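Local coordinates for protein dermonecrotic toxin (PDB 2EBF) that is the C-terminal region of a dermonecrotic, strongly mitogenic toxin that induces bone resorption and is associated with severe progressive atrophic rhinitis in pigs, at residues S170-I175 with E556-L561; L179-I184 with S320-L325; N328-T333 with P511-P516; N472-L477 with V548-T553. One frame throughout, in Å; residues are numbered along the deposited sequence.

Contact 1: residues S170-I175 with E556-L561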
loop_
_atom_site.group_PDB
_atom_site.type_symbol
_atom_site.label_atom_id
_atom_site.label_comp_id
_atom_site.label_asym_id
_atom_site.label_seq_id
_atom_site.Cartn_x
_atom_site.Cartn_y
_atom_site.Cartn_z
ATOM N N SER A 170 7.135 5.774 -4.212
ATOM C CA SER A 170 5.946 4.946 -4.421
ATOM C C SER A 170 4.792 5.707 -5.061
ATOM O O SER A 170 3.898 5.100 -5.611
ATOM C CB SER A 170 5.487 4.319 -3.101
ATOM O OG SER A 170 5.255 5.315 -2.122
ATOM N N THR A 171 4.811 7.035 -4.979
ATOM C CA THR A 171 3.652 7.835 -5.406
ATOM C C THR A 171 3.299 7.651 -6.878
ATOM O O THR A 171 2.133 7.437 -7.225
ATOM C CB THR A 171 3.841 9.340 -5.064
ATOM O OG1 THR A 171 4.072 9.482 -3.657
ATOM C CG2 THR A 171 2.610 10.161 -5.437
ATOM N N ALA A 172 4.293 7.745 -7.758
ATOM C CA ALA A 172 4.016 7.641 -9.183
ATOM C C ALA A 172 3.322 6.312 -9.513
ATOM O O ALA A 172 2.312 6.272 -10.227
ATOM C CB ALA A 172 5.319 7.791 -10.002
ATOM N N ASP A 173 3.873 5.223 -8.992
ATOM C CA ASP A 173 3.326 3.901 -9.273
ATOM C C ASP A 173 1.959 3.691 -8.607
ATOM O O ASP A 173 1.114 2.997 -9.156
ATOM C CB ASP A 173 4.315 2.812 -8.864
ATOM C CG ASP A 173 5.480 2.688 -9.824
ATOM O OD1 ASP A 173 5.300 2.910 -11.047
ATOM O OD2 ASP A 173 6.582 2.370 -9.350
ATOM N N LEU A 174 1.743 4.282 -7.433
ATOM C CA LEU A 174 0.415 4.194 -6.792
ATOM C C LEU A 174 -0.625 4.988 -7.604
ATOM O O LEU A 174 -1.791 4.588 -7.701
ATOM C CB LEU A 174 0.454 4.605 -5.316
ATOM C CG LEU A 174 0.985 3.535 -4.343
ATOM C CD1 LEU A 174 1.571 4.149 -3.070
ATOM C CD2 LEU A 174 -0.089 2.498 -3.988
ATOM N N ILE A 175 -0.187 6.090 -8.219
ATOM C CA ILE A 175 -1.037 6.819 -9.171
ATOM C C ILE A 175 -1.352 5.942 -10.388
ATOM O O ILE A 175 -2.502 5.875 -10.812
ATOM C CB ILE A 175 -0.404 8.171 -9.612
ATOM C CG1 ILE A 175 -0.446 9.179 -8.455
ATOM C CG2 ILE A 175 -1.092 8.727 -10.881
ATOM C CD1 ILE A 175 0.447 10.433 -8.678
ATOM N N GLU A 556 2.797 12.501 -16.904
ATOM C CA GLU A 556 2.923 13.795 -17.553
ATOM C C GLU A 556 3.716 14.799 -16.710
ATOM O O GLU A 556 3.327 15.131 -15.594
ATOM C CB GLU A 556 1.543 14.348 -17.905
ATOM C CG GLU A 556 1.595 15.575 -18.794
ATOM C CD GLU A 556 0.237 16.200 -18.988
ATOM O OE1 GLU A 556 -0.743 15.765 -18.325
ATOM O OE2 GLU A 556 0.151 17.132 -19.806
ATOM N N ASN A 557 4.840 15.255 -17.263
ATOM C CA ASN A 557 5.661 16.310 -16.663
ATOM C C ASN A 557 6.208 15.995 -15.264
ATOM O O ASN A 557 6.555 16.913 -14.510
ATOM C CB ASN A 557 4.897 17.653 -16.671
ATOM C CG ASN A 557 4.588 18.146 -18.067
ATOM O OD1 ASN A 557 5.386 17.973 -18.999
ATOM N ND2 ASN A 557 3.434 18.793 -18.224
ATOM N N TRP A 558 6.291 14.700 -14.933
ATOM C CA TRP A 558 6.607 14.228 -13.576
ATOM C C TRP A 558 7.917 14.781 -13.051
ATOM O O TRP A 558 8.894 14.865 -13.790
ATOM C CB TRP A 558 6.646 12.686 -13.514
ATOM C CG TRP A 558 6.662 12.155 -12.111
ATOM C CD1 TRP A 558 7.714 11.585 -11.456
ATOM C CD2 TRP A 558 5.571 12.171 -11.181
ATOM N NE1 TRP A 558 7.344 11.245 -10.169
ATOM C CE2 TRP A 558 6.035 11.595 -9.980
ATOM C CE3 TRP A 558 4.250 12.640 -11.242
ATOM C CZ2 TRP A 558 5.222 11.455 -8.852
ATOM C CZ3 TRP A 558 3.436 12.496 -10.115
ATOM C CH2 TRP A 558 3.929 11.902 -8.943
ATOM N N GLN A 559 7.904 15.181 -11.781
ATOM C CA GLN A 559 9.102 15.615 -11.076
ATOM C C GLN A 559 9.384 14.599 -9.995
ATOM O O GLN A 559 8.467 14.191 -9.271
ATOM C CB GLN A 559 8.900 16.985 -10.409
ATOM C CG GLN A 559 8.615 18.140 -11.367
ATOM C CD GLN A 559 9.652 18.242 -12.482
ATOM O OE1 GLN A 559 10.846 18.324 -12.218
ATOM N NE2 GLN A 559 9.197 18.261 -13.710
ATOM N N VAL A 560 10.654 14.225 -9.858
ATOM C CA VAL A 560 11.069 13.342 -8.775
ATOM C C VAL A 560 10.679 13.979 -7.443
ATOM O O VAL A 560 10.896 15.176 -7.237
ATOM C CB VAL A 560 12.585 13.048 -8.813
ATOM C CG1 VAL A 560 12.981 12.227 -7.610
ATOM C CG2 VAL A 560 12.946 12.289 -10.080
ATOM N N LEU A 561 10.089 13.180 -6.555
ATOM C CA LEU A 561 9.632 13.658 -5.260
ATOM C C LEU A 561 10.655 13.461 -4.127
ATOM O O LEU A 561 10.798 14.322 -3.269
ATOM C CB LEU A 561 8.317 12.980 -4.868
ATOM C CG LEU A 561 7.095 13.127 -5.781
ATOM C CD1 LEU A 561 5.945 12.367 -5.151
ATOM C CD2 LEU A 561 6.740 14.604 -6.001
#

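Contact 2: residues L179-I184 with S320-L325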
loop_
_atom_site.group_PDB
_atom_site.type_symbol
_atom_site.label_atom_id
_atom_site.label_comp_id
_atom_site.label_asym_id
_atom_site.label_seq_id
_atom_site.Cartn_x
_atom_site.Cartn_y
_atom_site.Cartn_z
ATOM N N LEU A 179 -5.143 4.890 -11.585
ATOM C CA LEU A 179 -5.648 5.278 -12.908
ATOM C C LEU A 179 -6.215 4.119 -13.726
ATOM O O LEU A 179 -7.119 4.306 -14.547
ATOM C CB LEU A 179 -4.546 5.975 -13.717
ATOM C CG LEU A 179 -4.095 7.373 -13.281
ATOM C CD1 LEU A 179 -2.944 7.841 -14.176
ATOM C CD2 LEU A 179 -5.242 8.369 -13.329
ATOM N N GLN A 180 -5.669 2.928 -13.517
ATOM C CA GLN A 180 -6.132 1.741 -14.229
ATOM C C GLN A 180 -7.207 0.967 -13.467
ATOM O O GLN A 180 -7.953 0.201 -14.062
ATOM C CB GLN A 180 -4.945 0.828 -14.603
ATOM C CG GLN A 180 -4.186 0.205 -13.416
ATOM C CD GLN A 180 -4.897 -0.999 -12.811
ATOM O OE1 GLN A 180 -5.349 -1.905 -13.536
ATOM N NE2 GLN A 180 -5.008 -1.018 -11.480
ATOM N N ASP A 181 -7.284 1.161 -12.156
ATOM C CA ASP A 181 -8.219 0.400 -11.334
ATOM C C ASP A 181 -9.690 0.667 -11.695
ATOM O O ASP A 181 -10.119 1.814 -11.755
ATOM C CB ASP A 181 -7.944 0.660 -9.856
ATOM C CG ASP A 181 -8.806 -0.180 -8.950
ATOM O OD1 ASP A 181 -9.943 0.244 -8.685
ATOM O OD2 ASP A 181 -8.347 -1.250 -8.489
ATOM N N THR A 182 -10.454 -0.399 -11.944
ATOM C CA THR A 182 -11.844 -0.247 -12.422
ATOM C C THR A 182 -12.802 0.390 -11.410
ATOM O O THR A 182 -13.914 0.798 -11.774
ATOM C CB THR A 182 -12.453 -1.574 -12.937
ATOM O OG1 THR A 182 -12.600 -2.500 -11.854
ATOM C CG2 THR A 182 -11.577 -2.188 -14.030
ATOM N N VAL A 183 -12.373 0.478 -10.151
ATOM C CA VAL A 183 -13.168 1.137 -9.122
ATOM C C VAL A 183 -12.657 2.563 -8.912
ATOM O O VAL A 183 -13.398 3.526 -9.112
ATOM C CB VAL A 183 -13.181 0.335 -7.804
ATOM C CG1 VAL A 183 -13.850 1.127 -6.678
ATOM C CG2 VAL A 183 -13.877 -1.014 -8.017
ATOM N N ILE A 184 -11.385 2.692 -8.545
ATOM C CA ILE A 184 -10.813 3.993 -8.183
ATOM C C ILE A 184 -10.955 5.015 -9.311
ATOM O O ILE A 184 -11.244 6.191 -9.058
ATOM C CB ILE A 184 -9.309 3.878 -7.775
ATOM C CG1 ILE A 184 -9.103 2.839 -6.668
ATOM C CG2 ILE A 184 -8.755 5.246 -7.341
ATOM C CD1 ILE A 184 -7.628 2.463 -6.432
ATOM N N SER A 320 -9.859 3.109 -0.587
ATOM C CA SER A 320 -8.795 3.310 0.381
ATOM C C SER A 320 -8.132 2.007 0.835
ATOM O O SER A 320 -6.927 1.978 1.064
ATOM C CB SER A 320 -9.289 4.132 1.574
ATOM O OG SER A 320 -10.309 3.458 2.256
ATOM N N ASP A 321 -8.908 0.928 0.943
ATOM C CA ASP A 321 -8.323 -0.390 1.217
ATOM C C ASP A 321 -7.387 -0.853 0.107
ATOM O O ASP A 321 -6.314 -1.375 0.383
ATOM C CB ASP A 321 -9.411 -1.446 1.448
ATOM C CG ASP A 321 -10.092 -1.293 2.798
ATOM O OD1 ASP A 321 -9.678 -0.413 3.580
ATOM O OD2 ASP A 321 -11.044 -2.054 3.087
ATOM N N ARG A 322 -7.805 -0.680 -1.143
ATOM C CA ARG A 322 -6.999 -1.118 -2.285
ATOM C C ARG A 322 -5.682 -0.347 -2.349
ATOM O O ARG A 322 -4.631 -0.924 -2.608
ATOM C CB ARG A 322 -7.751 -0.957 -3.603
ATOM C CG ARG A 322 -9.048 -1.740 -3.673
ATOM C CD ARG A 322 -9.015 -2.886 -4.633
ATOM N NE ARG A 322 -9.482 -2.510 -5.958
ATOM C CZ ARG A 322 -10.553 -2.996 -6.586
ATOM N NH1 ARG A 322 -11.354 -3.906 -6.037
ATOM N NH2 ARG A 322 -10.828 -2.544 -7.798
ATOM N N LEU A 323 -5.731 0.956 -2.110
ATOM C CA LEU A 323 -4.492 1.736 -2.129
ATOM C C LEU A 323 -3.543 1.324 -1.012
ATOM O O LEU A 323 -2.341 1.195 -1.227
ATOM C CB LEU A 323 -4.785 3.235 -2.075
ATOM C CG LEU A 323 -5.390 3.760 -3.375
ATOM C CD1 LEU A 323 -6.126 5.042 -3.099
ATOM C CD2 LEU A 323 -4.276 3.942 -4.443
ATOM N N SER A 324 -4.087 1.116 0.183
ATOM C CA SER A 324 -3.284 0.658 1.306
ATOM C C SER A 324 -2.703 -0.728 1.061
ATOM O O SER A 324 -1.578 -0.989 1.449
ATOM C CB SER A 324 -4.113 0.618 2.597
ATOM O OG SER A 324 -4.596 1.918 2.917
ATOM N N LEU A 325 -3.472 -1.629 0.460
ATOM C CA LEU A 325 -2.965 -2.983 0.211
ATOM C C LEU A 325 -1.885 -2.997 -0.860
ATOM O O LEU A 325 -0.880 -3.693 -0.716
ATOM C CB LEU A 325 -4.095 -3.957 -0.145
ATOM C CG LEU A 325 -5.070 -4.269 1.000
ATOM C CD1 LEU A 325 -6.244 -5.107 0.501
ATOM C CD2 LEU A 325 -4.372 -4.970 2.164
HETATM O O HOH W 1 -11.763 -4.187 -9.824
#

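Contact 3: residues N328-T333 with P511-P516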
loop_
_atom_site.group_PDB
_atom_site.type_symbol
_atom_site.label_atom_id
_atom_site.label_comp_id
_atom_site.label_asym_id
_atom_site.label_seq_id
_atom_site.Cartn_x
_atom_site.Cartn_y
_atom_site.Cartn_z
ATOM N N ASN A 328 1.396 -1.865 0.504
ATOM C CA ASN A 328 1.995 -3.012 1.205
ATOM C C ASN A 328 2.684 -3.993 0.262
ATOM O O ASN A 328 3.815 -4.429 0.497
ATOM C CB ASN A 328 0.926 -3.764 2.006
ATOM C CG ASN A 328 0.409 -2.980 3.189
ATOM O OD1 ASN A 328 -0.520 -3.428 3.888
ATOM N ND2 ASN A 328 0.997 -1.812 3.439
ATOM N N THR A 329 1.985 -4.342 -0.809
ATOM C CA THR A 329 2.535 -5.215 -1.833
ATOM C C THR A 329 3.804 -4.625 -2.444
ATOM O O THR A 329 4.826 -5.301 -2.541
ATOM C CB THR A 329 1.463 -5.540 -2.880
ATOM O OG1 THR A 329 0.519 -6.424 -2.272
ATOM C CG2 THR A 329 2.060 -6.186 -4.129
ATOM N N MET A 330 3.756 -3.348 -2.807
ATOM C CA MET A 330 4.923 -2.696 -3.402
ATOM C C MET A 330 6.101 -2.703 -2.430
ATOM O O MET A 330 7.228 -3.044 -2.793
ATOM C CB MET A 330 4.571 -1.264 -3.803
ATOM C CG MET A 330 3.606 -1.200 -4.963
ATOM S SD MET A 330 2.908 0.428 -5.265
ATOM C CE MET A 330 4.389 1.420 -5.462
ATOM N N LEU A 331 5.821 -2.364 -1.177
ATOM C CA LEU A 331 6.843 -2.362 -0.129
ATOM C C LEU A 331 7.480 -3.741 0.033
ATOM O O LEU A 331 8.692 -3.857 0.224
ATOM C CB LEU A 331 6.230 -1.921 1.204
ATOM C CG LEU A 331 7.167 -1.862 2.412
ATOM C CD1 LEU A 331 8.238 -0.792 2.168
ATOM C CD2 LEU A 331 6.383 -1.572 3.680
ATOM N N LEU A 332 6.652 -4.780 -0.038
ATOM C CA LEU A 332 7.126 -6.151 0.101
ATOM C C LEU A 332 8.126 -6.535 -0.989
ATOM O O LEU A 332 8.952 -7.412 -0.768
ATOM C CB LEU A 332 5.939 -7.123 0.108
ATOM C CG LEU A 332 6.143 -8.633 0.268
ATOM C CD1 LEU A 332 6.194 -9.055 1.742
ATOM C CD2 LEU A 332 5.004 -9.341 -0.444
ATOM N N THR A 333 8.062 -5.886 -2.156
ATOM C CA THR A 333 8.996 -6.204 -3.240
ATOM C C THR A 333 10.352 -5.498 -3.097
ATOM O O THR A 333 11.337 -5.882 -3.758
ATOM C CB THR A 333 8.432 -5.834 -4.630
ATOM O OG1 THR A 333 8.337 -4.410 -4.745
ATOM C CG2 THR A 333 7.063 -6.470 -4.870
ATOM N N PRO A 511 6.344 -8.987 -13.529
ATOM C CA PRO A 511 6.680 -7.552 -13.507
ATOM C C PRO A 511 6.112 -6.771 -12.319
ATOM O O PRO A 511 4.913 -6.872 -12.018
ATOM C CB PRO A 511 6.079 -7.044 -14.818
ATOM C CG PRO A 511 6.150 -8.218 -15.728
ATOM C CD PRO A 511 5.733 -9.366 -14.820
ATOM N N GLY A 512 6.972 -5.993 -11.659
ATOM C CA GLY A 512 6.564 -5.209 -10.479
ATOM C C GLY A 512 6.902 -3.731 -10.616
ATOM O O GLY A 512 7.257 -3.258 -11.705
ATOM N N THR A 513 6.798 -2.996 -9.518
ATOM C CA THR A 513 6.903 -1.521 -9.582
ATOM C C THR A 513 8.354 -1.075 -9.472
ATOM O O THR A 513 8.875 -0.901 -8.377
ATOM C CB THR A 513 6.043 -0.857 -8.477
ATOM O OG1 THR A 513 6.309 -1.503 -7.227
ATOM C CG2 THR A 513 4.551 -0.980 -8.790
ATOM N N GLY A 514 9.017 -0.897 -10.613
ATOM C CA GLY A 514 10.422 -0.488 -10.624
ATOM C C GLY A 514 11.375 -1.642 -10.372
ATOM O O GLY A 514 12.591 -1.448 -10.286
ATOM N N ARG A 515 10.820 -2.852 -10.272
ATOM C CA ARG A 515 11.596 -4.047 -9.941
ATOM C C ARG A 515 10.692 -5.275 -10.079
ATOM O O ARG A 515 9.502 -5.137 -10.319
ATOM C CB ARG A 515 12.144 -3.955 -8.513
ATOM C CG ARG A 515 11.070 -4.122 -7.436
ATOM C CD ARG A 515 11.587 -3.815 -6.046
ATOM N NE ARG A 515 11.915 -2.400 -5.909
ATOM C CZ ARG A 515 11.028 -1.446 -5.635
ATOM N NH1 ARG A 515 9.742 -1.749 -5.455
ATOM N NH2 ARG A 515 11.429 -0.183 -5.540
ATOM N N PRO A 516 11.257 -6.485 -9.967
ATOM C CA PRO A 516 10.371 -7.637 -10.073
ATOM C C PRO A 516 9.453 -7.820 -8.864
ATOM O O PRO A 516 9.788 -7.416 -7.746
ATOM C CB PRO A 516 11.343 -8.827 -10.200
ATOM C CG PRO A 516 12.713 -8.203 -10.520
ATOM C CD PRO A 516 12.672 -6.878 -9.812
HETATM O O HOH W 2 11.764 -7.293 -5.956
HETATM O O HOH W 3 6.360 -4.062 -7.035
#

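Contact 4: residues N472-L477 with V548-T553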
loop_
_atom_site.group_PDB
_atom_site.type_symbol
_atom_site.label_atom_id
_atom_site.label_comp_id
_atom_site.label_asym_id
_atom_site.label_seq_id
_atom_site.Cartn_x
_atom_site.Cartn_y
_atom_site.Cartn_z
ATOM N N ASN A 472 -3.882 -5.839 -17.288
ATOM C CA ASN A 472 -3.133 -4.751 -16.693
ATOM C C ASN A 472 -2.219 -5.251 -15.577
ATOM O O ASN A 472 -2.683 -5.906 -14.648
ATOM C CB ASN A 472 -4.093 -3.681 -16.171
ATOM C CG ASN A 472 -3.387 -2.409 -15.815
ATOM O OD1 ASN A 472 -3.363 -1.447 -16.597
ATOM N ND2 ASN A 472 -2.790 -2.392 -14.636
ATOM N N PRO A 473 -0.913 -4.931 -15.662
ATOM C CA PRO A 473 0.061 -5.473 -14.706
ATOM C C PRO A 473 -0.129 -4.978 -13.268
ATOM O O PRO A 473 0.308 -5.645 -12.329
ATOM C CB PRO A 473 1.408 -5.013 -15.276
ATOM C CG PRO A 473 1.079 -3.791 -16.104
ATOM C CD PRO A 473 -0.282 -4.046 -16.666
ATOM N N TYR A 474 -0.769 -3.821 -13.098
ATOM C CA TYR A 474 -1.020 -3.276 -11.764
ATOM C C TYR A 474 -2.133 -4.043 -11.057
ATOM O O TYR A 474 -2.017 -4.335 -9.873
ATOM C CB TYR A 474 -1.287 -1.758 -11.807
ATOM C CG TYR A 474 -0.101 -1.020 -12.371
ATOM C CD1 TYR A 474 0.996 -0.704 -11.564
ATOM C CD2 TYR A 474 -0.030 -0.707 -13.731
ATOM C CE1 TYR A 474 2.116 -0.050 -12.089
ATOM C CE2 TYR A 474 1.088 -0.052 -14.263
ATOM C CZ TYR A 474 2.152 0.265 -13.434
ATOM O OH TYR A 474 3.266 0.890 -13.950
ATOM N N LYS A 475 -3.188 -4.392 -11.791
ATOM C CA LYS A 475 -4.258 -5.230 -11.236
ATOM C C LYS A 475 -3.686 -6.610 -10.886
ATOM O O LYS A 475 -3.968 -7.170 -9.820
ATOM C CB LYS A 475 -5.422 -5.351 -12.228
ATOM C CG LYS A 475 -6.534 -6.325 -11.795
ATOM C CD LYS A 475 -7.498 -6.586 -12.923
ATOM C CE LYS A 475 -8.259 -7.877 -12.724
ATOM N NZ LYS A 475 -9.291 -7.761 -11.654
ATOM N N SER A 476 -2.870 -7.149 -11.788
ATOM C CA SER A 476 -2.215 -8.446 -11.561
ATOM C C SER A 476 -1.318 -8.424 -10.315
ATOM O O SER A 476 -1.336 -9.362 -9.513
ATOM C CB SER A 476 -1.405 -8.863 -12.793
ATOM O OG SER A 476 -2.246 -9.074 -13.915
ATOM N N LEU A 477 -0.546 -7.351 -10.158
ATOM C CA LEU A 477 0.344 -7.179 -9.001
ATOM C C LEU A 477 -0.445 -7.064 -7.689
ATOM O O LEU A 477 -0.061 -7.665 -6.679
ATOM C CB LEU A 477 1.226 -5.935 -9.192
ATOM C CG LEU A 477 2.154 -5.517 -8.051
ATOM C CD1 LEU A 477 3.108 -6.634 -7.725
ATOM C CD2 LEU A 477 2.931 -4.263 -8.408
ATOM N N VAL A 548 11.421 -8.759 -14.070
ATOM C CA VAL A 548 11.657 -7.422 -14.635
ATOM C C VAL A 548 10.706 -6.392 -14.004
ATOM O O VAL A 548 9.723 -6.777 -13.363
ATOM C CB VAL A 548 11.467 -7.414 -16.191
ATOM C CG1 VAL A 548 12.480 -8.331 -16.897
ATOM C CG2 VAL A 548 10.040 -7.800 -16.583
ATOM N N PRO A 549 11.005 -5.080 -14.151
ATOM C CA PRO A 549 9.993 -4.063 -13.810
ATOM C C PRO A 549 8.882 -4.020 -14.843
ATOM O O PRO A 549 9.098 -4.403 -15.988
ATOM C CB PRO A 549 10.773 -2.738 -13.876
ATOM C CG PRO A 549 12.227 -3.132 -13.884
ATOM C CD PRO A 549 12.276 -4.462 -14.564
ATOM N N ILE A 550 7.696 -3.575 -14.433
ATOM C CA ILE A 550 6.642 -3.223 -15.377
ATOM C C ILE A 550 7.204 -2.095 -16.251
ATOM O O ILE A 550 7.913 -1.230 -15.751
ATOM C CB ILE A 550 5.371 -2.721 -14.644
ATOM C CG1 ILE A 550 4.664 -3.872 -13.922
ATOM C CG2 ILE A 550 4.406 -2.041 -15.625
ATOM C CD1 ILE A 550 3.775 -3.428 -12.742
ATOM N N GLU A 551 6.923 -2.140 -17.550
ATOM C CA GLU A 551 7.373 -1.095 -18.471
ATOM C C GLU A 551 6.521 0.152 -18.266
ATOM O O GLU A 551 5.292 0.069 -18.238
ATOM C CB GLU A 551 7.279 -1.552 -19.933
ATOM C CG GLU A 551 8.327 -2.600 -20.342
ATOM C CD GLU A 551 8.565 -2.620 -21.846
ATOM O OE1 GLU A 551 7.579 -2.778 -22.611
ATOM O OE2 GLU A 551 9.744 -2.475 -22.266
ATOM N N VAL A 552 7.179 1.302 -18.135
ATOM C CA VAL A 552 6.472 2.562 -17.855
ATOM C C VAL A 552 6.729 3.662 -18.888
ATOM O O VAL A 552 7.760 3.667 -19.572
ATOM C CB VAL A 552 6.808 3.113 -16.442
ATOM C CG1 VAL A 552 6.302 2.161 -15.351
ATOM C CG2 VAL A 552 8.316 3.390 -16.301
ATOM N N THR A 553 5.747 4.557 -19.005
ATOM C CA THR A 553 5.913 5.875 -19.593
ATOM C C THR A 553 5.865 6.833 -18.411
ATOM O O THR A 553 5.021 6.687 -17.525
ATOM C CB THR A 553 4.737 6.226 -20.515
ATOM O OG1 THR A 553 4.540 5.179 -21.467
ATOM C CG2 THR A 553 4.985 7.526 -21.245
HETATM O O HOH W 4 3.137 1.214 -16.646
#

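Contact 1: residues S170-I175 with E556-L561
The indole of W558 lies against the first turn of helix 171-180, its six-membered ring meeting T171 CG2, A172 CB and I175 CD1. The CB of A172 stands 3.6 Å above the ring plane, displaced toward the rim, and comes within 3.8 Å of W558 CZ2. At the far end of the indole, CH2 meets two side chains of the helix: I175 CD1 at 3.8 Å, from a side chain that approaches from the opposite direction, and T171 CG2 at 4.1 Å, close to the ring plane and thus at the edge. W558 reaches this place because its CG is anti to the backbone N (chi1 -167°), which sends the ring away from the loop and onto the helix. At L561 the chain returns to the helix: its CD1 packs 3.7 Å from T171 CB, the two side chains meeting at about a right angle. T171 therefore has carbon neighbours from both W558 and L561, while its hydroxyl is hydrogen-bonded to E162 of helix 151-164. No hydrogen bond joins the two segments, so the contact is one of apolar packing. It lays the long connection between strands 537-539 and 567-568 over the start of helix 171-180. Helix 135-143 flanks it, L137 touching both T171 and W558; helix 151-164 borders it through T158 and E162, and M330 of helix 312-333 packs on S170 and D173.

Contact 2: residues L179-I184 with S320-L325
A salt bridge between D181 and R322 links an Asx turn, formed where the chain leaves helix 171-180, to the middle of helix 312-333. R322 grips the carboxylate side-on, and its NE and NH2 both donate to D181 OD2, at 3.0 and 2.9 Å. Both approach on the syn side of that oxygen, and OD2 lies close to the guanidinium plane, yet the two flat groups are inclined by 62°. A further, weak bond runs from R322 NH2 to D181 OD1. That second oxygen is occupied chiefly by its own chain: the backbone N of I184 reaches it nearly straight at 2.8 Å on the anti side, and the N of V183 comes from above the carboxylate plane. With CG anti to the backbone N (chi1 -176°), the carboxylate is placed between these amides and the arginine.

The R322 chain bends at chi2 and chi3 to bring its head to D181, and V183 CG2 packs 3.4 Å from NH2. A water accepts from R322 NH2 at 2.8 Å and is also hydrogen-bonded to T182 OG1, while NH1 forms a salt bridge with D464. Apart from the salt bridge, I184 CD1 touches L323 CG at 4.0 Å. The V183 and I184 amides on OD1 make the Asx turn and Asx motif that follow the helix; the salt bridge to R322, mainly through OD2, ties that turn to helix 312-333.

Contact 3: residues N328-T333 with P511-P516
The guanidinium of R515 meets T333 OG1 at its edge, near its own plane, while T513 O stands 3.1 Å above one face, offset toward the rim; that carbonyl makes a poor angle with NH1 and is not a hydrogen-bond partner. The contact seats the loop between strands 510-511 and 516-517, within the C2 domain range of the toxin, on the late part of helix 312-333. R515 NH1 donates to T333 OG1 at 3.1 Å, with an angle of 151° at the hydrogen.

The threonine hydroxyl in turn gives its own proton to M330 O, 2.6 Å from OG1, meeting a lone pair in the carbonyl plane. A chi1 of 68° makes this possible by placing OG1 between the backbone N and the carbonyl carbon, turned back over the preceding helical turn. M330 O also accepts from the backbone N of T333. A water donates to T333 OG1 and accepts from T513 N, so three bonds fix the hydroxyl, two of them leading to the loop.

The side chains of M330 and T513 cross at about a right angle. M330 CG lies 3.5 Å from T513 OG1, and the bend at chi3 (56°) curls CE back to 4.1 Å from T513 CG2. M330 also touches D173 and L174 of helix 171-180. Near the loop's end T333 CB packs beside P516 O, and a second water donates to both T333 O, at 2.6 Å, and P516 O, at 2.7 Å.

Contact 4: residues N472-L477 with V548-T553
I550 lays its side chain against P473 and Y474 at the beginning of helix 473-490. It belongs to the connection between strands 537-539 and 567-568, which here packs on the helix start. From CB the chain divides. The CG2 branch, anti to the backbone N, goes to the phenol end of the tyrosine, 3.6 Å from Y474 OH, and also lies 3.8 Å from P473 CG. The other branch starts with CG1, which packs 3.7 Å from P473 CB. Its terminal CD1 then passes over one face of the Y474 ring in a CH-pi contact, 4.1 Å from the centroid and 22° off the ring normal, shifted toward CE1 on the rim. The same methyl has P473 CB at 3.8 Å and, more loosely, L477 CD2 one helical turn further on. Both branches of the isoleucine thus touch proline and tyrosine.

Beyond I550 the extended chain runs past the phenol oxygen, and V552 CG1 approaches Y474 OH to 3.6 Å, the two side chains crossing at about a right angle. A water hydrogen-bonded to that hydroxyl donates to E551 O at 2.9 Å. R176 and Q180 of helix 171-180 also touch the tyrosine. With no direct hydrogen bond between the segments, the grip rests on shape and apolar contact, and the polar tip of Y474, hemmed by methyl groups, is satisfied through the water that links it to the loop backbone.

How the contacts relate
From the N terminus, helix 171-180 is used first, its start by contact 1 and its end by contact 2. Contact 1 closes a loop of 380 residues in which the other three are nested. Contact 2 closes 135 residues onto helix 312-333, and contact 3 opens further along that same helix, so these two stand in series. Contacts 3 and 4 cross: their segments alternate, 328-333, 472-477, 511-516 and 548-553, and a probable hydrogen bond from I550 N to G512 O (2.8 Å) joins them. Together the four tie helices 171-180, 312-333 and 473-490 to the 511-516 loop and the long connection preceding strand 567-568.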